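Local coordinates for conserved uncharacterized protein (predicted phosphoesterase COG0622) (Streptococcus pneumoniae, PDB 3CK2), which is of unknown function but, as a manganese-binding member of the calcineurin-like phosphoesterase family, probably hydrolyses phosphate esters at a two-metal site, at residues A106-Y111 with A146-D151; P117-W120 with I125-L128; R28-G31 with A35-H38; F159-R162 with V166-G169. All coordinates share one frame; numbering follows the deposited sequence.

Interaction 1. Residues A106-Y111 with A146-D151; sequences AAICLY and ARVEID
Two beta sheets packed face to face make up the core of the calcineurin-like phosphoesterase fold, and Ile108 meets Val148 and Ile150 in the layer between them. Ile108 belongs to strand 108-110 of one sheet; Val148 and Ile150 lie on strand 145-150 of the other. No backbone hydrogen bond joins the two strands, as expected across a sandwich: the CA atoms of Ile108 and Val148 are 9.8 Å apart, and side chains alone bridge that distance. Val148 and Ile150, two positions apart on an extended strand, both point toward Ile108, whereas Arg147 before them and Glu149 between them belong to the other face, where Arg147 makes a salt bridge with Asp158. Branched aliphatic residues suit the inner positions, being apolar and favourable in extended backbone. Leu128, from strand 125-130 beside strand 108-110, packs on Val148, and Thr78 of strand 78-83 touches Ile150, so the layer continues around the contact. Ile108 extends its longer branch across the interface, with CD1 far from CA (chi2 172°), and this one methyl group does all the close touching. Val148 is met more loosely: Val148 CG1 lies 4.4 Å from Ile108 CD1. Ile108 and Ile150 reach for each other tip to tip: Ile108 CD1 lies 3.9 Å from Ile150 CG1 and 4.0 Å from Ile150 CD1.

Interaction 2. Residues P117-W120 with I125-L128; sequences PSAW and ILFL
Trp120 and Phe127 face each other as a hydrogen-bonded pair, each giving its N-H to the other's carbonyl. Phe127 N to Trp120 O is the shorter bond, 2.8 Å and nearly straight at 170°, while Trp120 N reaches Phe127 O at 3.0 Å. Their side chains lie on one face of the sheet. The indole presents its pyrrole side, with NE1 and CD1 each 3.8 Å from Phe127 CB, and the two rings cross obliquely with planes at 35°. Trp120 reaches this place through a chi1 of 47°, which sets CG between the backbone N and the carbonyl carbon. Next along the ladder, Ala119 and Leu128 form a non-hydrogen-bonded pair with side chains on the other face, where Leu128 CD1 comes to 3.9 Å from Ala119 CB. Alanine's single methyl, short and apolar, lets the leucine branch pack against it. Here Leu128 CA also makes a CA-H...O contact with Ser118 O at 3.2 Å. These pairs belong to the beta hairpin of strands 117-122 and 125-130, whose first strand is an outermost strand of its five-stranded sheet within the chain; strand 125-130 has strand 108-110 on its other side. Beyond the hairpin, Phe127 is buried against Asp98 and Ala101 of helix 95-103, a place suited to an apolar ring, while the broad indole of Trp120 can reach Phe127 and still meet Phe94 edge-to-face. On the opposite face Leu126 and Leu128 turn into the apolar layer between the sheets, touching Phe155 and Phe159, respectively, of strand 154-160.

Interaction 3. Residues R28-G31 with A35-H38; sequences RYVG and AVFH
Between Tyr29 and Val36 the chain leaves a helix, turns and enters a strand, with Val30 the first residue to abandon helical backbone angles and its CA 6.8 Å from that of Val36. Gly31 follows with phi 85°, a positive value that glycine adopts easily because it has no side chain to collide with the preceding carbonyl. No hydrogen bond links the two segments; the contact is apolar, and Val36 is its centre. One methyl of that valine, CG2, takes both partners, lying 3.9 Å from Tyr29 CB and 4.2 Å from Val30 CG2. The side chains of Val30 and Val36 cross at about a right angle, each offering the methyl that stands anti to its carbonyl carbon. Valine suits the buried strand position, where its branched CB favours extended backbone and its short side chain fits beneath the helix end. Tyr29 touches with its CB while the ring leads away from Val36. Over one ring face lies Arg28 CG, 3.9 Å above the plane at its centre, and Arg28 NE makes a weak hydrogen bond of 3.4 Å to Tyr29 OH. The stronger polar partner of this hydroxyl is Tyr145 OH. Tyrosine thus combines an apolar stem against the strand with a polar end bonded farther off. On the strand side, Val36 also packs on Ile54 of strand 54-56. Helix 19-29 laid against strand 35-38 in this way is the second half of a beta-alpha-beta unit that starts at strand 7-12.

Interaction 4. Residues F159-R162 with V166-G169; sequences FLTR and VYPG. With SRT (S,R meso-tartaric acid), chain F.
Backbone bonding ties Phe159 to Tyr167: Tyr167 N donates to Phe159 O at 2.8 Å with an N-H...O angle of 175°. The same oxygen receives a CA-H...O contact from Val166 CA at 3.5 Å. A water extends this pairing, accepting from Phe159 N and donating to Tyr167 O, both at 2.7 Å, and so bridges two backbone groups too far apart to bond directly. Apolar contacts lie on two sides. Leu160 CD1 meets Val166 CG2 at 4.1 Å, methyl to methyl, and Thr161 CG2 comes to 3.7 Å from Tyr167 CD1. Thr161 can serve both ways: a chi1 of 71° sets OG1 between the backbone N and the carbonyl carbon, where it accepts from Asp163 N, and leaves CG2 anti to the carbonyl carbon and against the tyrosine. Toward the ligand, Val166 contributes only carbon, with CG1 3.7 Å from O2 of meso-tartaric acid; Lys156 supplies a hydrogen bond to that molecule. By a single bridge, Leu160 with Val166, the loop after strand 154-160 folds back on Leu160, and so Val166 stands as an apolar wall beside Lys156, Asp158 and Ser171 in the tartrate pocket.

Along the chain interaction 3 closes first, interaction 2 is nested within the loop closed by interaction 1, and interaction 4 comes last. Interaction 1 spans the two sheets. Its strand 108-110 neighbours strand 125-130 of interaction 2, and the centres of interactions 1 and 2 are about 8 Å apart; its strand 145-150 shares the other sheet with strand 35-38 of interaction 3 and strand 154-160 of interaction 4. Phe159 CE1, 3.5 Å from Pro117 CB, connects interactions 2 and 4. Interactions 2 and 3 do not touch, their centres about 19 Å apart. The two-sheet core at interaction 1 connects the hairpin with the beta-alpha-beta unit, and Phe159 and Leu160 link the tartrate-binding loop to it.

Interaction 1. Residues A106-Y111 with A146-D151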
# COMPACT_ATOMS: atom_id res chain seq x y z
N ALA A 106 -14.19 4.77 -1.98
CA ALA A 106 -12.78 5.10 -1.75
C ALA A 106 -12.18 5.84 -2.97
O ALA A 106 -12.59 5.60 -4.10
CB ALA A 106 -11.98 3.81 -1.45
N ALA A 107 -11.24 6.75 -2.74
CA ALA A 107 -10.40 7.25 -3.83
C ALA A 107 -9.35 6.17 -4.22
O ALA A 107 -9.03 5.97 -5.41
CB ALA A 107 -9.70 8.58 -3.42
N ILE A 108 -8.84 5.50 -3.19
CA ILE A 108 -7.73 4.57 -3.32
C ILE A 108 -7.98 3.35 -2.43
O ILE A 108 -8.45 3.47 -1.31
CB ILE A 108 -6.37 5.21 -2.91
CG1 ILE A 108 -6.08 6.47 -3.75
CG2 ILE A 108 -5.20 4.14 -3.01
CD1 ILE A 108 -4.84 7.29 -3.29
N CYS A 109 -7.70 2.18 -2.98
CA CYS A 109 -7.81 0.90 -2.29
C CYS A 109 -6.44 0.21 -2.30
O CYS A 109 -5.89 -0.12 -3.32
CB CYS A 109 -8.86 0.04 -2.99
SG CYS A 109 -9.07 -1.62 -2.26
N LEU A 110 -5.87 0.05 -1.11
CA LEU A 110 -4.53 -0.47 -0.93
C LEU A 110 -4.63 -1.90 -0.46
O LEU A 110 -5.39 -2.19 0.45
CB LEU A 110 -3.80 0.36 0.13
CG LEU A 110 -3.53 1.82 -0.19
CD1 LEU A 110 -2.81 2.50 1.01
CD2 LEU A 110 -2.70 1.97 -1.51
N TYR A 111 -3.86 -2.79 -1.09
CA TYR A 111 -3.85 -4.21 -0.73
C TYR A 111 -2.39 -4.80 -0.84
O TYR A 111 -1.47 -4.15 -1.35
CB TYR A 111 -4.94 -4.99 -1.55
CG TYR A 111 -4.66 -5.17 -3.01
CD1 TYR A 111 -4.16 -6.36 -3.49
CD2 TYR A 111 -4.91 -4.16 -3.92
CE1 TYR A 111 -3.88 -6.54 -4.85
CE2 TYR A 111 -4.60 -4.32 -5.30
CZ TYR A 111 -4.09 -5.52 -5.75
OH TYR A 111 -3.80 -5.71 -7.09
N ALA A 146 5.84 1.41 -3.15
CA ALA A 146 5.16 2.36 -4.05
C ALA A 146 5.02 3.76 -3.42
O ALA A 146 4.85 3.92 -2.21
CB ALA A 146 3.76 1.80 -4.51
N ARG A 147 5.14 4.74 -4.30
CA ARG A 147 4.80 6.14 -4.03
C ARG A 147 3.60 6.55 -4.90
O ARG A 147 3.62 6.35 -6.12
CB ARG A 147 5.98 7.04 -4.35
CG ARG A 147 5.69 8.49 -4.06
CD ARG A 147 6.87 9.38 -4.37
NE ARG A 147 7.23 9.28 -5.79
CZ ARG A 147 8.44 9.54 -6.30
NH1 ARG A 147 9.44 9.91 -5.53
NH2 ARG A 147 8.65 9.41 -7.59
N VAL A 148 2.57 7.11 -4.28
CA VAL A 148 1.45 7.69 -5.02
C VAL A 148 1.40 9.22 -4.79
O VAL A 148 1.42 9.68 -3.65
CB VAL A 148 0.06 7.05 -4.64
CG1 VAL A 148 -1.05 7.58 -5.59
CG2 VAL A 148 0.13 5.50 -4.64
N GLU A 149 1.33 9.97 -5.89
CA GLU A 149 1.08 11.42 -5.82
C GLU A 149 -0.35 11.73 -6.25
O GLU A 149 -0.86 11.21 -7.24
CB GLU A 149 2.14 12.17 -6.60
CG GLU A 149 3.50 11.75 -6.06
CD GLU A 149 4.65 12.57 -6.55
OE1 GLU A 149 4.92 12.51 -7.77
OE2 GLU A 149 5.29 13.26 -5.69
N ILE A 150 -1.05 12.49 -5.40
CA ILE A 150 -2.48 12.66 -5.56
C ILE A 150 -2.78 14.12 -5.70
O ILE A 150 -2.36 14.91 -4.88
CB ILE A 150 -3.33 12.09 -4.34
CG1 ILE A 150 -3.00 10.62 -4.03
CG2 ILE A 150 -4.83 12.28 -4.60
CD1 ILE A 150 -2.44 10.39 -2.64
N ASP A 151 -3.50 14.48 -6.76
CA ASP A 151 -4.16 15.79 -6.81
C ASP A 151 -5.52 15.66 -7.52
O ASP A 151 -5.96 14.53 -7.79
CB ASP A 151 -3.25 16.89 -7.38
CG ASP A 151 -2.95 16.75 -8.85
OD1 ASP A 151 -3.40 15.81 -9.51
OD2 ASP A 151 -2.23 17.61 -9.38

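Interaction 2. Residues P117-W120 with I125-L128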
# COMPACT_ATOMS: atom_id res chain seq x y z
N PRO A 117 3.64 -6.15 -7.84
CA PRO A 117 3.25 -4.72 -7.98
C PRO A 117 2.16 -4.48 -9.02
O PRO A 117 2.26 -4.98 -10.12
CB PRO A 117 4.56 -4.06 -8.44
CG PRO A 117 5.28 -5.14 -9.17
CD PRO A 117 4.99 -6.40 -8.37
N SER A 118 1.14 -3.71 -8.69
CA SER A 118 0.03 -3.39 -9.60
C SER A 118 -0.61 -2.07 -9.28
O SER A 118 -0.78 -1.70 -8.13
CB SER A 118 -1.06 -4.43 -9.48
OG SER A 118 -0.47 -5.65 -9.35
N ALA A 119 -0.99 -1.36 -10.33
CA ALA A 119 -1.76 -0.14 -10.20
C ALA A 119 -2.79 -0.15 -11.35
O ALA A 119 -2.43 -0.28 -12.51
CB ALA A 119 -0.85 1.08 -10.21
N TRP A 120 -4.07 -0.14 -11.01
CA TRP A 120 -5.11 0.06 -12.01
C TRP A 120 -6.25 0.89 -11.49
O TRP A 120 -6.48 0.97 -10.30
CB TRP A 120 -5.64 -1.25 -12.61
CG TRP A 120 -6.00 -2.36 -11.69
CD1 TRP A 120 -7.13 -2.48 -10.93
CD2 TRP A 120 -5.25 -3.57 -11.51
NE1 TRP A 120 -7.12 -3.70 -10.26
CE2 TRP A 120 -5.98 -4.39 -10.60
CE3 TRP A 120 -4.04 -4.06 -12.05
CZ2 TRP A 120 -5.53 -5.67 -10.21
CZ3 TRP A 120 -3.58 -5.33 -11.65
CH2 TRP A 120 -4.33 -6.12 -10.74
N ILE A 125 -11.70 4.35 -9.03
CA ILE A 125 -10.91 3.90 -7.90
C ILE A 125 -9.56 3.33 -8.33
O ILE A 125 -9.49 2.38 -9.14
CB ILE A 125 -11.67 2.83 -7.04
CG1 ILE A 125 -13.11 3.30 -6.75
CG2 ILE A 125 -10.89 2.56 -5.73
CD1 ILE A 125 -14.02 2.29 -6.06
N LEU A 126 -8.50 3.92 -7.79
CA LEU A 126 -7.15 3.36 -7.90
C LEU A 126 -6.98 2.19 -6.94
O LEU A 126 -7.16 2.35 -5.71
CB LEU A 126 -6.11 4.43 -7.57
CG LEU A 126 -4.65 3.98 -7.51
CD1 LEU A 126 -4.15 3.52 -8.87
CD2 LEU A 126 -3.78 5.10 -6.94
N PHE A 127 -6.66 1.01 -7.51
CA PHE A 127 -6.25 -0.17 -6.77
C PHE A 127 -4.74 -0.36 -6.92
O PHE A 127 -4.21 -0.38 -8.03
CB PHE A 127 -6.98 -1.44 -7.26
CG PHE A 127 -8.48 -1.41 -7.02
CD1 PHE A 127 -9.04 -2.08 -5.93
CD2 PHE A 127 -9.31 -0.74 -7.88
CE1 PHE A 127 -10.41 -2.06 -5.71
CE2 PHE A 127 -10.69 -0.72 -7.67
CZ PHE A 127 -11.22 -1.36 -6.57
N LEU A 128 -4.06 -0.53 -5.79
CA LEU A 128 -2.61 -0.59 -5.75
C LEU A 128 -2.13 -1.67 -4.81
O LEU A 128 -2.51 -1.70 -3.63
CB LEU A 128 -2.01 0.76 -5.31
CG LEU A 128 -0.49 0.87 -5.11
CD1 LEU A 128 0.25 0.83 -6.46
CD2 LEU A 128 -0.21 2.17 -4.41

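Interaction 3. Residues R28-G31 with A35-H38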
# COMPACT_ATOMS: atom_id res chain seq x y z
N ARG A 28 12.73 7.48 6.65
CA ARG A 28 12.94 8.30 5.47
C ARG A 28 11.76 9.23 5.21
O ARG A 28 11.93 10.39 4.80
CB ARG A 28 13.13 7.38 4.26
CG ARG A 28 13.53 8.10 3.02
CD ARG A 28 13.74 7.12 1.90
NE ARG A 28 14.02 7.84 0.67
CZ ARG A 28 15.21 8.35 0.35
NH1 ARG A 28 16.26 8.19 1.16
NH2 ARG A 28 15.35 9.01 -0.79
N TYR A 29 10.56 8.73 5.49
CA TYR A 29 9.35 9.36 5.00
C TYR A 29 8.41 9.93 6.07
O TYR A 29 7.65 10.88 5.77
CB TYR A 29 8.59 8.35 4.13
CG TYR A 29 9.28 7.99 2.83
CD1 TYR A 29 9.39 8.92 1.78
CD2 TYR A 29 9.78 6.69 2.63
CE1 TYR A 29 10.02 8.55 0.57
CE2 TYR A 29 10.37 6.30 1.44
CZ TYR A 29 10.50 7.22 0.40
OH TYR A 29 11.13 6.82 -0.76
N VAL A 30 8.41 9.38 7.29
CA VAL A 30 7.43 9.85 8.29
C VAL A 30 7.67 11.34 8.57
O VAL A 30 8.81 11.77 8.79
CB VAL A 30 7.36 9.02 9.59
CG1 VAL A 30 6.49 9.75 10.67
CG2 VAL A 30 6.85 7.61 9.27
N GLY A 31 6.60 12.12 8.48
CA GLY A 31 6.68 13.57 8.66
C GLY A 31 7.06 14.34 7.41
O GLY A 31 7.01 15.56 7.41
N ALA A 35 1.20 10.35 4.40
CA ALA A 35 0.93 9.11 5.11
C ALA A 35 1.85 8.03 4.58
O ALA A 35 2.29 8.08 3.44
CB ALA A 35 -0.55 8.68 4.93
N VAL A 36 2.15 7.06 5.46
CA VAL A 36 2.93 5.89 5.14
C VAL A 36 2.10 4.68 5.49
O VAL A 36 1.61 4.57 6.61
CB VAL A 36 4.32 5.88 5.86
CG1 VAL A 36 5.12 4.60 5.49
CG2 VAL A 36 5.11 7.13 5.48
N PHE A 37 1.95 3.74 4.54
CA PHE A 37 1.11 2.53 4.72
C PHE A 37 1.88 1.22 4.60
O PHE A 37 2.74 1.06 3.73
CB PHE A 37 -0.01 2.49 3.67
CG PHE A 37 -0.91 3.65 3.72
CD1 PHE A 37 -2.06 3.59 4.48
CD2 PHE A 37 -0.59 4.82 3.04
CE1 PHE A 37 -2.90 4.67 4.55
CE2 PHE A 37 -1.44 5.91 3.13
CZ PHE A 37 -2.60 5.83 3.90
N HIS A 38 1.49 0.24 5.40
CA HIS A 38 2.05 -1.11 5.28
C HIS A 38 0.85 -2.04 5.20
O HIS A 38 0.01 -1.98 6.06
CB HIS A 38 2.96 -1.43 6.45
CG HIS A 38 3.74 -2.69 6.30
ND1 HIS A 38 3.14 -3.92 6.11
CD2 HIS A 38 5.07 -2.93 6.36
CE1 HIS A 38 4.07 -4.85 6.01
NE2 HIS A 38 5.26 -4.27 6.14

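Interaction 4. Residues F159-R162 with V166-G169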
# COMPACT_ATOMS: atom_id res chain seq x y z
N PHE A 159 6.92 2.92 -8.69
CA PHE A 159 7.44 1.86 -7.85
C PHE A 159 8.93 2.07 -7.57
O PHE A 159 9.67 2.43 -8.45
CB PHE A 159 7.15 0.50 -8.47
CG PHE A 159 5.68 0.18 -8.52
CD1 PHE A 159 5.08 -0.50 -7.50
CD2 PHE A 159 4.92 0.58 -9.60
CE1 PHE A 159 3.75 -0.78 -7.58
CE2 PHE A 159 3.58 0.28 -9.68
CZ PHE A 159 2.99 -0.38 -8.66
N LEU A 160 9.32 1.87 -6.31
CA LEU A 160 10.63 2.28 -5.80
C LEU A 160 11.35 1.06 -5.28
O LEU A 160 10.73 0.13 -4.76
CB LEU A 160 10.50 3.31 -4.68
CG LEU A 160 10.37 4.82 -5.00
CD1 LEU A 160 9.44 5.13 -6.12
CD2 LEU A 160 9.93 5.53 -3.73
N THR A 161 12.66 1.07 -5.44
CA THR A 161 13.47 -0.02 -5.00
C THR A 161 13.81 0.20 -3.54
O THR A 161 13.46 1.23 -2.94
CB THR A 161 14.76 -0.17 -5.83
OG1 THR A 161 15.65 0.90 -5.54
CG2 THR A 161 14.46 -0.28 -7.34
N ARG A 162 14.50 -0.79 -2.96
CA ARG A 162 14.99 -0.69 -1.58
C ARG A 162 16.08 0.35 -1.39
O ARG A 162 16.45 0.66 -0.23
CB ARG A 162 15.45 -2.09 -1.10
CG ARG A 162 14.24 -2.97 -0.77
CD ARG A 162 14.61 -4.42 -0.46
NE ARG A 162 15.44 -4.55 0.73
CZ ARG A 162 15.09 -5.13 1.86
NH1 ARG A 162 13.93 -5.72 1.97
NH2 ARG A 162 15.94 -5.17 2.87
N VAL A 166 13.26 5.11 -8.46
CA VAL A 166 12.16 4.66 -9.31
C VAL A 166 12.66 3.46 -10.12
O VAL A 166 13.76 3.48 -10.68
CB VAL A 166 11.61 5.78 -10.18
CG1 VAL A 166 10.49 5.33 -11.07
CG2 VAL A 166 11.13 6.96 -9.33
N TYR A 167 11.88 2.40 -10.12
CA TYR A 167 12.16 1.29 -11.00
C TYR A 167 11.39 1.48 -12.32
O TYR A 167 10.16 1.61 -12.33
CB TYR A 167 11.74 -0.01 -10.32
CG TYR A 167 12.36 -1.22 -10.95
CD1 TYR A 167 13.71 -1.47 -10.81
CD2 TYR A 167 11.59 -2.11 -11.68
CE1 TYR A 167 14.30 -2.57 -11.35
CE2 TYR A 167 12.17 -3.26 -12.23
CZ TYR A 167 13.54 -3.48 -12.03
OH TYR A 167 14.16 -4.54 -12.58
N PRO A 168 12.11 1.57 -13.43
CA PRO A 168 11.46 1.91 -14.69
C PRO A 168 10.61 0.81 -15.31
O PRO A 168 10.89 -0.34 -15.12
CB PRO A 168 12.63 2.26 -15.61
CG PRO A 168 13.78 1.57 -15.04
CD PRO A 168 13.57 1.46 -13.56
N GLY A 169 9.56 1.21 -16.02
CA GLY A 169 8.75 0.30 -16.78
C GLY A 169 7.48 -0.07 -16.07
O GLY A 169 6.68 -0.83 -16.63
O1 SRT F . 7.23 9.37 -14.48
O11 SRT F . 8.49 8.04 -15.72
C1 SRT F . 8.26 8.67 -14.65
C2 SRT F . 9.24 8.55 -13.51
O2 SRT F . 8.50 8.15 -12.36
C3 SRT F . 9.96 9.86 -13.14
O3 SRT F . 9.91 10.80 -14.24
C4 SRT F . 11.39 9.63 -12.70
O4 SRT F . 12.05 10.60 -12.26
O41 SRT F . 11.90 8.48 -12.74
O HOH W 1 7.92 2.62 -11.23